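Local structure of NAD dependent epimerase/dehydratase family (uncultured archaeon MedDCM-OCT-S05-C57, 5Y1F) at residues 200-203 against 204-208; 69-72 against 73-76; 154-157 against 158-162; 164-167 against 168-172; 35-38 against 39-42. The protein probably oxidises L-threonine at its 3-hydroxyl group, using bound NAD+ as the hydride acceptor and acting as a monomer. One frame throughout, in Å; residues are numbered along the deposited sequence.

Contact 1 of 5, residues 200-203 against 204-208; sequences YAVE and MYFDA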
# COMPACT_ATOMS: atom_id res chain seq x y z
N TYR A 200 6.10 2.10 12.42
CA TYR A 200 6.50 2.88 13.57
C TYR A 200 5.84 4.25 13.55
O TYR A 200 5.63 4.84 14.62
CB TYR A 200 8.05 3.04 13.67
CG TYR A 200 8.72 3.72 12.49
CD1 TYR A 200 9.20 2.95 11.44
CD2 TYR A 200 8.88 5.10 12.41
CE1 TYR A 200 9.80 3.55 10.36
CE2 TYR A 200 9.46 5.71 11.31
CZ TYR A 200 9.94 4.92 10.27
OH TYR A 200 10.55 5.47 9.17
N ALA A 201 5.54 4.78 12.38
CA ALA A 201 4.91 6.09 12.32
C ALA A 201 3.46 5.99 12.83
O ALA A 201 3.05 6.71 13.79
CB ALA A 201 5.03 6.69 10.93
N VAL A 202 2.73 4.97 12.41
CA VAL A 202 1.39 4.78 12.88
C VAL A 202 1.39 4.51 14.38
O VAL A 202 0.61 5.11 15.13
CB VAL A 202 0.67 3.67 12.10
CG1 VAL A 202 -0.67 3.35 12.69
CG2 VAL A 202 0.47 4.10 10.66
N GLU A 203 2.22 3.58 14.81
CA GLU A 203 2.27 3.22 16.24
C GLU A 203 2.62 4.39 17.12
O GLU A 203 2.07 4.54 18.23
CB GLU A 203 3.26 2.09 16.49
CG GLU A 203 2.90 0.77 15.85
CD GLU A 203 3.92 -0.34 16.08
OE1 GLU A 203 3.65 -1.45 15.58
OE2 GLU A 203 4.97 -0.06 16.72
N MET A 204 3.45 5.28 16.64
CA MET A 204 3.88 6.41 17.44
C MET A 204 2.62 7.24 17.72
O MET A 204 2.43 7.73 18.85
CB MET A 204 4.94 7.25 16.71
CG MET A 204 5.60 8.20 17.62
SD MET A 204 6.83 9.25 16.80
CE MET A 204 8.19 8.09 16.62
N TYR A 205 1.79 7.50 16.70
CA TYR A 205 0.56 8.24 16.95
C TYR A 205 -0.35 7.51 17.95
O TYR A 205 -0.89 8.15 18.87
CB TYR A 205 -0.20 8.45 15.63
CG TYR A 205 0.33 9.50 14.71
CD1 TYR A 205 0.14 10.85 14.98
CD2 TYR A 205 1.01 9.18 13.54
CE1 TYR A 205 0.50 11.85 14.07
CE2 TYR A 205 1.46 10.16 12.68
CZ TYR A 205 1.14 11.48 12.91
OH TYR A 205 1.56 12.44 12.03
N PHE A 206 -0.62 6.25 17.68
CA PHE A 206 -1.53 5.50 18.53
C PHE A 206 -1.08 5.52 19.99
O PHE A 206 -1.87 5.80 20.90
CB PHE A 206 -1.67 4.05 18.08
CG PHE A 206 -2.71 3.81 17.00
CD1 PHE A 206 -2.53 4.21 15.69
CD2 PHE A 206 -3.86 3.09 17.29
CE1 PHE A 206 -3.48 3.91 14.70
CE2 PHE A 206 -4.76 2.74 16.29
CZ PHE A 206 -4.59 3.17 15.00
N ASP A 207 0.18 5.19 20.23
CA ASP A 207 0.69 5.07 21.59
C ASP A 207 0.88 6.42 22.25
O ASP A 207 0.59 6.57 23.48
CB ASP A 207 1.99 4.28 21.59
CG ASP A 207 1.78 2.80 21.44
OD1 ASP A 207 0.65 2.30 21.14
OD2 ASP A 207 2.76 2.07 21.62
N ALA A 208 1.26 7.45 21.52
CA ALA A 208 1.28 8.78 22.07
C ALA A 208 -0.06 9.16 22.66
O ALA A 208 -0.11 9.63 23.81
CB ALA A 208 1.72 9.80 21.07
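D207 N donates to E203 O at 2.8 Å, the shortest hydrogen bond joining 200-203 to 204-208 and an almost straight one, at 171°. One residue back, F206 N reaches V202 O at 3.1 Å, the regular i to i+4 bonding of a buried helix. Earlier, M204 N is divided between Y200 O, at 3.0 Å, and a weak second bond to A201 O, which also accepts from Y205 N. Among the side chains, V202, near the NAD-binding Q30, and F206 lie side by side and point the same way, with V202 CG1 3.5 Å from F206 CE1. At the edge of that ring F206 CD1 lies 3.3 Å from V202 O. Y205 turns back over the preceding turn: its CG stands anti to the carbonyl carbon (chi1 -76°), which carries CD2 to 3.2 Å from A201 O. The phenol OH then bonds to T316 OG1, so replacing Y205 with an alanine would probably leave that threonine without its mate and open a gap where the ring had packed. E203 ends on the hydroxyl of Y214. Around helix 199-211, M204 and Y200 rest on strand 213-216, A201 and A208 meet helix 262-270, and Y205 fits between that helix and M315, M319 and L323 of helix 312-326.

Contact 2 of 5, residues 69-72 against 73-76; sequences RDIE and TYER. With NAD (nicotinamide-adenine-dinucleotide), chain B.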
# COMPACT_ATOMS: atom_id res chain seq x y z
N ARG A 69 -4.28 -17.71 -3.27
CA ARG A 69 -3.62 -18.83 -3.92
C ARG A 69 -4.57 -19.86 -4.51
O ARG A 69 -4.13 -20.73 -5.26
CB ARG A 69 -2.64 -19.50 -2.96
CG ARG A 69 -1.53 -18.57 -2.49
CD ARG A 69 -0.76 -19.08 -1.31
NE ARG A 69 -1.58 -19.07 -0.12
CZ ARG A 69 -1.15 -19.35 1.10
NH1 ARG A 69 0.13 -19.71 1.29
NH2 ARG A 69 -1.98 -19.24 2.14
N ASP A 70 -5.83 -19.79 -4.18
CA ASP A 70 -6.85 -20.80 -4.58
C ASP A 70 -7.47 -20.30 -5.85
O ASP A 70 -8.43 -19.56 -5.85
CB ASP A 70 -7.91 -20.88 -3.45
CG ASP A 70 -9.07 -21.83 -3.74
OD1 ASP A 70 -9.97 -21.88 -2.86
OD2 ASP A 70 -9.18 -22.34 -4.86
N ILE A 71 -6.90 -20.76 -6.95
CA ILE A 71 -7.36 -20.25 -8.25
C ILE A 71 -8.82 -20.58 -8.58
O ILE A 71 -9.55 -19.79 -9.16
CB ILE A 71 -6.42 -20.64 -9.39
CG1 ILE A 71 -6.78 -19.90 -10.66
CG2 ILE A 71 -6.53 -22.11 -9.72
CD1 ILE A 71 -6.61 -18.42 -10.56
N GLU A 72 -9.26 -21.77 -8.16
CA GLU A 72 -10.62 -22.16 -8.47
C GLU A 72 -11.67 -21.27 -7.80
O GLU A 72 -12.61 -20.79 -8.42
CB GLU A 72 -10.82 -23.62 -8.12
CG GLU A 72 -12.24 -24.12 -8.01
CD GLU A 72 -12.28 -25.57 -7.59
OE1 GLU A 72 -12.77 -25.86 -6.48
OE2 GLU A 72 -11.69 -26.41 -8.34
N THR A 73 -11.49 -21.02 -6.50
CA THR A 73 -12.42 -20.19 -5.79
C THR A 73 -12.30 -18.73 -6.25
O THR A 73 -13.27 -18.05 -6.47
CB THR A 73 -12.18 -20.23 -4.29
OG1 THR A 73 -12.34 -21.59 -3.84
CG2 THR A 73 -13.16 -19.33 -3.54
N TYR A 74 -11.07 -18.28 -6.50
CA TYR A 74 -10.89 -16.91 -6.99
C TYR A 74 -11.63 -16.69 -8.30
O TYR A 74 -12.34 -15.71 -8.50
CB TYR A 74 -9.38 -16.60 -7.10
CG TYR A 74 -9.10 -15.19 -7.57
CD1 TYR A 74 -9.21 -14.12 -6.68
CD2 TYR A 74 -8.72 -14.92 -8.88
CE1 TYR A 74 -9.04 -12.82 -7.11
CE2 TYR A 74 -8.54 -13.60 -9.33
CZ TYR A 74 -8.74 -12.56 -8.42
OH TYR A 74 -8.57 -11.25 -8.85
N GLU A 75 -11.44 -17.62 -9.24
CA GLU A 75 -12.13 -17.49 -10.50
C GLU A 75 -13.65 -17.47 -10.34
O GLU A 75 -14.35 -16.68 -10.98
CB GLU A 75 -11.72 -18.63 -11.41
CG GLU A 75 -12.19 -18.37 -12.80
CD GLU A 75 -11.48 -19.21 -13.84
OE1 GLU A 75 -10.29 -19.62 -13.61
OE2 GLU A 75 -12.09 -19.32 -14.93
N ARG A 76 -14.15 -18.37 -9.50
CA ARG A 76 -15.55 -18.44 -9.25
C ARG A 76 -16.10 -17.10 -8.73
O ARG A 76 -17.13 -16.62 -9.19
CB ARG A 76 -15.86 -19.59 -8.28
CG ARG A 76 -17.34 -19.77 -8.03
CD ARG A 76 -17.72 -20.95 -7.15
NE ARG A 76 -16.60 -21.57 -6.43
CZ ARG A 76 -16.36 -21.45 -5.12
NH1 ARG A 76 -15.31 -22.08 -4.59
NH2 ARG A 76 -17.12 -20.68 -4.34
PA NAD B . -2.17 -5.49 4.86
O1A NAD B . -2.79 -4.51 5.87
O2A NAD B . -1.25 -6.59 5.43
O5B NAD B . -3.40 -6.14 4.04
C5B NAD B . -3.18 -7.28 3.23
C4B NAD B . -4.38 -8.17 3.35
O4B NAD B . -4.01 -9.32 2.57
C3B NAD B . -4.66 -8.65 4.76
O3B NAD B . -5.97 -8.28 5.11
C2B NAD B . -4.48 -10.18 4.68
O2B NAD B . -5.43 -10.96 5.42
C1B NAD B . -4.62 -10.43 3.19
N9A NAD B . -3.94 -11.69 2.81
C8A NAD B . -2.77 -12.16 3.29
N7A NAD B . -2.51 -13.37 2.80
C5A NAD B . -3.56 -13.67 2.03
C6A NAD B . -3.93 -14.84 1.22
N6A NAD B . -3.13 -15.93 1.14
N1A NAD B . -5.07 -14.78 0.53
C2A NAD B . -5.88 -13.74 0.63
N3A NAD B . -5.60 -12.64 1.33
C4A NAD B . -4.48 -12.58 2.03
O3 NAD B . -1.35 -4.73 3.70
PN NAD B . -1.58 -3.22 3.18
O1N NAD B . -3.08 -2.88 3.15
O2N NAD B . -0.69 -2.29 3.98
O5D NAD B . -1.01 -3.36 1.68
C5D NAD B . -1.88 -3.63 0.62
C4D NAD B . -1.01 -3.62 -0.64
O4D NAD B . -0.28 -2.36 -0.71
C3D NAD B . 0.01 -4.73 -0.68
O3D NAD B . 0.28 -5.06 -2.07
C2D NAD B . 1.28 -4.04 -0.16
O2D NAD B . 2.48 -4.70 -0.65
C1D NAD B . 1.11 -2.63 -0.76
N1N NAD B . 1.87 -1.61 -0.01
C2N NAD B . 1.49 -1.15 1.22
C3N NAD B . 2.23 -0.21 1.88
C7N NAD B . 1.83 0.38 3.23
O7N NAD B . 2.57 1.16 3.77
N7N NAD B . 0.68 0.06 3.76
C4N NAD B . 3.39 0.28 1.29
C5N NAD B . 3.80 -0.23 0.07
C6N NAD B . 3.01 -1.17 -0.56
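D70 and T73 make the tight part of this first helical turn. T73 OG1 donates to D70 OD1 at 2.6 Å, while T73 N points almost straight (174°) at D70 OD2, 3.1 Å away. Both donors lie on the same face of the carboxylate and meet it from above its plane. The second bond makes D70 the N-cap of helix 71-80, and it is made possible by the aspartate CG being anti to its own nitrogen (chi1 177°), which carries the carboxylate forward over the first turn, to T73. Regular backbone bonds follow, Y74 N to D70 O at 3.0 Å and E75 N to I71 O at 2.9 Å. With an alanine at D70, T73 N and T73 OG1 would lose these acceptors, and the first turn would probably fray. The apolar side is slacker: I71 CD1 stays 4.4 Å from Y74 CD2, the tyrosine ring leading inward to L23 and T25 of strand 21-25. Toward solvent the contact is looser still, E72 OE1 and R76 NH1 standing 4.9 Å apart without pairing. R69 takes another course, bridging to D67 and D106 with its NH2 3.6 Å from N6A of NAD, beside the adenine. E75 makes a salt bridge to K121 and a hydrogen bond to Y122 of helix 101-122. The chemistry is that of a charged N-cap: two donors and the positive end of the helix dipole would be expected to favour the ionised form of D70.

Contact 3 of 5, residues 154-157 against 158-162; sequences TVYG and ITKVK. With NAD (nicotinamide-adenine-dinucleotide), chain B.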
# COMPACT_ATOMS: atom_id res chain seq x y z
N THR A 154 15.41 -7.28 0.44
CA THR A 154 14.43 -8.06 1.17
C THR A 154 13.74 -9.02 0.25
O THR A 154 13.59 -8.77 -0.95
CB THR A 154 13.36 -7.17 1.85
OG1 THR A 154 12.57 -6.44 0.86
CG2 THR A 154 14.03 -6.16 2.76
N VAL A 155 13.20 -10.09 0.85
CA VAL A 155 12.38 -11.03 0.13
C VAL A 155 11.17 -10.32 -0.49
O VAL A 155 10.81 -10.56 -1.62
CB VAL A 155 11.90 -12.17 1.09
CG1 VAL A 155 10.97 -13.11 0.35
CG2 VAL A 155 13.12 -12.93 1.68
N TYR A 156 10.48 -9.53 0.32
CA TYR A 156 9.32 -8.77 -0.14
C TYR A 156 9.67 -7.89 -1.34
O TYR A 156 8.94 -7.87 -2.33
CB TYR A 156 8.81 -7.96 1.02
CG TYR A 156 7.77 -6.91 0.72
CD1 TYR A 156 6.45 -7.24 0.57
CD2 TYR A 156 8.12 -5.60 0.62
CE1 TYR A 156 5.46 -6.29 0.39
CE2 TYR A 156 7.15 -4.62 0.41
CZ TYR A 156 5.82 -4.97 0.38
OH TYR A 156 4.84 -3.99 0.30
N GLY A 157 10.79 -7.16 -1.23
CA GLY A 157 11.18 -6.32 -2.36
C GLY A 157 11.38 -7.12 -3.64
O GLY A 157 10.96 -6.71 -4.71
N ILE A 158 12.00 -8.30 -3.52
CA ILE A 158 12.17 -9.15 -4.68
C ILE A 158 10.79 -9.53 -5.24
O ILE A 158 10.59 -9.53 -6.45
CB ILE A 158 13.00 -10.40 -4.33
CG1 ILE A 158 14.42 -10.00 -4.03
CG2 ILE A 158 12.92 -11.47 -5.44
CD1 ILE A 158 15.28 -11.10 -3.45
N THR A 159 9.84 -9.89 -4.39
CA THR A 159 8.49 -10.23 -4.89
C THR A 159 7.88 -9.07 -5.63
O THR A 159 7.16 -9.27 -6.59
CB THR A 159 7.50 -10.76 -3.83
OG1 THR A 159 7.00 -9.71 -2.97
CG2 THR A 159 8.07 -11.95 -3.01
N LYS A 160 8.13 -7.86 -5.16
CA LYS A 160 7.55 -6.70 -5.81
C LYS A 160 8.20 -6.41 -7.16
O LYS A 160 7.51 -5.96 -8.08
CB LYS A 160 7.54 -5.49 -4.91
CG LYS A 160 6.60 -5.59 -3.72
CD LYS A 160 5.15 -5.85 -4.12
CE LYS A 160 4.18 -5.51 -3.02
NZ LYS A 160 2.76 -5.69 -3.41
N VAL A 161 9.52 -6.57 -7.25
CA VAL A 161 10.19 -6.43 -8.54
C VAL A 161 9.65 -7.44 -9.54
O VAL A 161 9.29 -7.11 -10.68
CB VAL A 161 11.71 -6.59 -8.41
CG1 VAL A 161 12.35 -6.65 -9.76
CG2 VAL A 161 12.28 -5.43 -7.60
N LYS A 162 9.60 -8.71 -9.13
CA LYS A 162 9.04 -9.74 -10.02
C LYS A 162 7.61 -9.40 -10.38
O LYS A 162 7.17 -9.66 -11.52
CB LYS A 162 9.14 -11.08 -9.31
CG LYS A 162 10.58 -11.52 -9.11
CD LYS A 162 11.22 -11.90 -10.43
CE LYS A 162 12.27 -13.01 -10.32
NZ LYS A 162 13.63 -12.49 -10.00
PA NAD B . -2.17 -5.49 4.86
O1A NAD B . -2.79 -4.51 5.87
O2A NAD B . -1.25 -6.59 5.43
O5B NAD B . -3.40 -6.14 4.04
C5B NAD B . -3.18 -7.28 3.23
C4B NAD B . -4.38 -8.17 3.35
O4B NAD B . -4.01 -9.32 2.57
C3B NAD B . -4.66 -8.65 4.76
O3B NAD B . -5.97 -8.28 5.11
C2B NAD B . -4.48 -10.18 4.68
O2B NAD B . -5.43 -10.96 5.42
C1B NAD B . -4.62 -10.43 3.19
N9A NAD B . -3.94 -11.69 2.81
C8A NAD B . -2.77 -12.16 3.29
N7A NAD B . -2.51 -13.37 2.80
C5A NAD B . -3.56 -13.67 2.03
C6A NAD B . -3.93 -14.84 1.22
N6A NAD B . -3.13 -15.93 1.14
N1A NAD B . -5.07 -14.78 0.53
C2A NAD B . -5.88 -13.74 0.63
N3A NAD B . -5.60 -12.64 1.33
C4A NAD B . -4.48 -12.58 2.03
O3 NAD B . -1.35 -4.73 3.70
PN NAD B . -1.58 -3.22 3.18
O1N NAD B . -3.08 -2.88 3.15
O2N NAD B . -0.69 -2.29 3.98
O5D NAD B . -1.01 -3.36 1.68
C5D NAD B . -1.88 -3.63 0.62
C4D NAD B . -1.01 -3.62 -0.64
O4D NAD B . -0.28 -2.36 -0.71
C3D NAD B . 0.01 -4.73 -0.68
O3D NAD B . 0.28 -5.06 -2.07
C2D NAD B . 1.28 -4.04 -0.16
O2D NAD B . 2.48 -4.70 -0.65
C1D NAD B . 1.11 -2.63 -0.76
N1N NAD B . 1.87 -1.61 -0.01
C2N NAD B . 1.49 -1.15 1.22
C3N NAD B . 2.23 -0.21 1.88
C7N NAD B . 1.83 0.38 3.23
O7N NAD B . 2.57 1.16 3.77
N7N NAD B . 0.68 0.06 3.76
C4N NAD B . 3.39 0.28 1.29
C5N NAD B . 3.80 -0.23 0.07
C6N NAD B . 3.01 -1.17 -0.56
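Y156 and K160 form the Y-x3-K motif of the short-chain dehydrogenase/reductase superfamily, one helical turn apart in the NAD pocket. Both grip the nicotinamide ribose. Y156 OH and O2D of NAD share a hydrogen bond of 2.6 Å, the ribose oxygen lying at the edge of the phenol ring and in its plane. K160 NZ donates to O3D of NAD at 2.9 Å and makes a weak bond to O2D, so that the two neighbouring hydroxyls are spanned by one ammonium group; P129 O takes another of its bonds. The lysine chain bends at its second torsion (chi2 -57°) and then extends, passing across the tyrosine. Its CG sits over one face of the ring in a CH-pi contact, 4.2 Å from the centroid. In the backbone of the same turn Y156 O holds two donors in its carbonyl plane, K160 N at 2.9 Å and T159 OG1 at 2.7 Å, the hydroxyl using a lone pair. T159 can reach it because OG1 lies between the backbone N and the carbonyl carbon (chi1 75°); the same hydroxyl is bonded to N108 of helix 101-122. At the start of helix 155-174, T154 is the N-cap, its OG1 accepting from G157 N at 2.8 Å. S131, at the end of strand 125-131, and A133 in the loop after it lie against the tyrosine. A tyrosine and a lysine one turn apart on a helix, the lysine chain crossing the ring and both bound to the nicotinamide ribose, are the signature of the cofactor site in this superfamily.

Contact 4 of 5, residues 164-167 against 168-172; sequences EELC and DTYFK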
# COMPACT_ATOMS: atom_id res chain seq x y z
N GLU A 164 6.16 -6.35 -10.58
CA GLU A 164 6.15 -5.26 -11.56
C GLU A 164 6.40 -5.83 -12.95
O GLU A 164 5.76 -5.44 -13.93
CB GLU A 164 7.25 -4.24 -11.26
CG GLU A 164 6.97 -3.34 -10.05
CD GLU A 164 8.02 -2.28 -9.82
OE1 GLU A 164 7.92 -1.57 -8.80
OE2 GLU A 164 8.91 -2.08 -10.66
N GLU A 165 7.38 -6.69 -13.03
CA GLU A 165 7.77 -7.24 -14.34
C GLU A 165 6.66 -8.11 -14.89
O GLU A 165 6.38 -8.06 -16.11
CB GLU A 165 9.10 -7.99 -14.20
CG GLU A 165 10.24 -7.03 -13.86
CD GLU A 165 11.53 -7.69 -13.41
OE1 GLU A 165 11.51 -8.87 -13.04
OE2 GLU A 165 12.54 -6.95 -13.30
N LEU A 166 6.03 -8.94 -14.07
CA LEU A 166 4.95 -9.76 -14.56
C LEU A 166 3.78 -8.91 -15.02
O LEU A 166 3.17 -9.20 -16.04
CB LEU A 166 4.54 -10.75 -13.46
CG LEU A 166 3.69 -11.93 -13.89
CD1 LEU A 166 4.36 -12.77 -14.96
CD2 LEU A 166 3.27 -12.77 -12.70
N CYS A 167 3.40 -7.90 -14.22
CA CYS A 167 2.35 -7.01 -14.65
C CYS A 167 2.67 -6.38 -15.98
O CYS A 167 1.80 -6.29 -16.86
CB CYS A 167 2.09 -5.92 -13.60
SG CYS A 167 1.30 -6.49 -12.09
N ASP A 168 3.88 -5.87 -16.13
CA ASP A 168 4.22 -5.20 -17.38
C ASP A 168 4.25 -6.16 -18.56
O ASP A 168 3.88 -5.78 -19.67
CB ASP A 168 5.47 -4.35 -17.22
CG ASP A 168 5.21 -3.06 -16.44
OD1 ASP A 168 4.07 -2.62 -16.23
OD2 ASP A 168 6.21 -2.41 -16.03
N THR A 169 4.61 -7.42 -18.34
CA THR A 169 4.48 -8.46 -19.36
C THR A 169 3.02 -8.66 -19.73
O THR A 169 2.68 -8.76 -20.91
CB THR A 169 5.05 -9.76 -18.88
OG1 THR A 169 6.45 -9.60 -18.65
CG2 THR A 169 4.82 -10.89 -19.89
N TYR A 170 2.12 -8.67 -18.77
CA TYR A 170 0.71 -8.82 -19.11
C TYR A 170 0.21 -7.65 -19.87
O TYR A 170 -0.66 -7.80 -20.75
CB TYR A 170 -0.12 -9.11 -17.86
CG TYR A 170 -0.23 -10.63 -17.58
CD1 TYR A 170 -1.42 -11.34 -17.88
CD2 TYR A 170 0.85 -11.35 -17.17
CE1 TYR A 170 -1.49 -12.70 -17.72
CE2 TYR A 170 0.77 -12.73 -17.06
CZ TYR A 170 -0.44 -13.38 -17.26
OH TYR A 170 -0.54 -14.76 -17.09
N PHE A 171 0.69 -6.44 -19.58
CA PHE A 171 0.30 -5.32 -20.34
C PHE A 171 0.83 -5.42 -21.79
O PHE A 171 0.05 -5.28 -22.75
CB PHE A 171 0.79 -4.00 -19.69
CG PHE A 171 0.57 -2.79 -20.55
CD1 PHE A 171 -0.69 -2.37 -20.81
CD2 PHE A 171 1.61 -2.15 -21.16
CE1 PHE A 171 -0.93 -1.33 -21.68
CE2 PHE A 171 1.37 -1.10 -22.01
CZ PHE A 171 0.12 -0.68 -22.25
N LYS A 172 2.14 -5.62 -21.96
CA LYS A 172 2.70 -5.59 -23.31
C LYS A 172 2.29 -6.79 -24.13
O LYS A 172 2.04 -6.66 -25.34
CB LYS A 172 4.22 -5.57 -23.24
CG LYS A 172 4.77 -4.31 -22.64
CD LYS A 172 6.29 -4.34 -22.63
CE LYS A 172 6.88 -3.19 -23.43
NZ LYS A 172 8.10 -2.73 -22.73
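Residues 164-172 are regular alpha-helix, the backbone of 168-172 returning to 164-167 through bonds such as D168 N to E164 O, 2.9 Å, and Y170 N to L166 O, 3.0 Å. E165 O carries a double load: T169 N at 2.9 Å and T169 OG1 at 3.0 Å approach from opposite faces of its carbonyl plane. The hydroxyl can fold back in this way because OG1 is beside the threonine nitrogen and anti to its carbonyl carbon (chi1 -63°). On another face L166 and Y170 run side by side, L166 CD1 lying 4.2 Å from Y170 CE2. The ring edge, with CD2 at 3.4 Å, also meets L166 O in its plane. L166 packs on L116 of helix 101-122, and Y170 OH is bonded to K120 there. Two of the acids, E164 and D168, are held from outside: E164 by R182, S130 and N252, and D168 OD1 by S251 N, while F171 stacks on H250. The double acceptance at E165 O is a common feature of threonine within helices; this helix, which begins with the Y-x3-K motif, flanks the parallel sheet of the Rossmann-type fold.

Contact 5 of 5, residues 35-38 against 39-42; sequences LVLA and LQEK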
# COMPACT_ATOMS: atom_id res chain seq x y z
N LEU A 35 -9.94 1.89 1.06
CA LEU A 35 -10.23 1.85 -0.35
C LEU A 35 -11.62 1.34 -0.67
O LEU A 35 -12.30 1.89 -1.55
CB LEU A 35 -9.24 0.97 -1.09
CG LEU A 35 -9.38 0.96 -2.61
CD1 LEU A 35 -9.10 2.29 -3.23
CD2 LEU A 35 -8.47 -0.10 -3.20
N VAL A 36 -12.10 0.34 0.07
CA VAL A 36 -13.47 -0.14 -0.12
C VAL A 36 -14.47 1.01 0.04
O VAL A 36 -15.35 1.19 -0.82
CB VAL A 36 -13.79 -1.30 0.80
CG1 VAL A 36 -15.26 -1.61 0.78
CG2 VAL A 36 -12.98 -2.52 0.39
N LEU A 37 -14.31 1.80 1.10
CA LEU A 37 -15.19 2.95 1.30
C LEU A 37 -15.10 3.93 0.16
O LEU A 37 -16.16 4.40 -0.33
CB LEU A 37 -14.85 3.65 2.61
CG LEU A 37 -15.67 4.92 2.93
CD1 LEU A 37 -17.16 4.62 2.94
CD2 LEU A 37 -15.21 5.57 4.22
N ALA A 38 -13.91 4.29 -0.27
CA ALA A 38 -13.77 5.26 -1.33
C ALA A 38 -14.42 4.74 -2.61
O ALA A 38 -15.04 5.52 -3.35
CB ALA A 38 -12.32 5.59 -1.55
N LEU A 39 -14.28 3.45 -2.90
CA LEU A 39 -14.85 2.89 -4.14
C LEU A 39 -16.37 2.81 -4.01
O LEU A 39 -17.08 3.07 -5.00
CB LEU A 39 -14.26 1.52 -4.41
CG LEU A 39 -12.82 1.48 -4.82
CD1 LEU A 39 -12.27 0.06 -4.76
CD2 LEU A 39 -12.69 2.06 -6.23
N GLN A 40 -16.87 2.50 -2.84
CA GLN A 40 -18.34 2.50 -2.64
C GLN A 40 -18.89 3.89 -2.89
O GLN A 40 -19.94 4.04 -3.55
CB GLN A 40 -18.72 2.07 -1.23
CG GLN A 40 -18.49 0.60 -0.97
CD GLN A 40 -18.74 0.24 0.49
OE1 GLN A 40 -19.35 -0.80 0.76
NE2 GLN A 40 -18.22 1.01 1.39
N GLU A 41 -18.21 4.93 -2.40
CA GLU A 41 -18.71 6.29 -2.60
C GLU A 41 -18.60 6.72 -4.05
O GLU A 41 -19.46 7.44 -4.56
CB GLU A 41 -17.93 7.24 -1.70
CG GLU A 41 -18.20 7.05 -0.22
CD GLU A 41 -17.39 8.05 0.59
OE1 GLU A 41 -16.54 7.64 1.40
OE2 GLU A 41 -17.56 9.25 0.32
N LYS A 42 -17.54 6.30 -4.75
CA LYS A 42 -17.31 6.69 -6.13
C LYS A 42 -18.29 6.02 -7.08
O LYS A 42 -18.83 6.67 -8.00
CB LYS A 42 -15.88 6.39 -6.54
CG LYS A 42 -15.55 6.86 -7.93
CD LYS A 42 -14.07 6.73 -8.23
CE LYS A 42 -13.84 7.28 -9.61
NZ LYS A 42 -12.40 7.52 -9.81
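L35 to L39 and V36 to Q40 are successive alpha-helical steps, their backbone bonds measuring 2.9 Å for L39 N to L35 O and 2.8 Å for Q40 N to V36 O; E41 N and K42 N continue the pattern to L37 O and A38 O. The helix, 30-43, is the crossover of the first beta-alpha-beta unit of the Rossmann fold, running between parallel strands 21-25 and 48-52. Its start carries Q30 and I31, both bound to NAD. Two leucines lead the inward face: L35 CG touches L39 CD1 at 3.7 Å, the two side chains crossing at a slant. L35 reaches forward because its CG is anti to the backbone N (chi1 -175°), whereas in L39 CG lies beside the nitrogen (chi1 -70°) and folds back along the helix, 3.3 Å from L35 O. Together they cover Y87 of strand 83-88, L39 shares V24 of strand 21-25 with V36, and on the neighbouring face A38 CB and L39 meet I233 and L237 of helix 229-241. Q40, also buried, folds its chain back in the manner of L39, with CG 3.2 Å from V36 O. At the far end K42 reaches out to a salt bridge with D241. The solvent side is carried by L37 and E41; the extended chain of E41 lies back along the preceding turn, its OE1 3.2 Å from the branch carbon L37 CG.

All five contacts are local, each between successive turns of a single helix. Contacts 1 and 3 are buried, contacts 4 and 5 partly so, and contact 2 lies at the surface. Contacts 3 and 4 follow one another on helix 155-174: the first serves the nicotinamide ribose, the second packs against helix 101-122 and bonds to R182, S130 and S251. NAD is also approached by contact 2, at the adenine end, while contact 5 belongs to the crossover helix of the first beta-alpha-beta unit. Contacts 2 and 3 begin at a helix start, capped by an aspartate and a threonine respectively. Contact 1, across the chain's centre from contacts 2 and 4, turns aromatic side chains to the surrounding helices and strand.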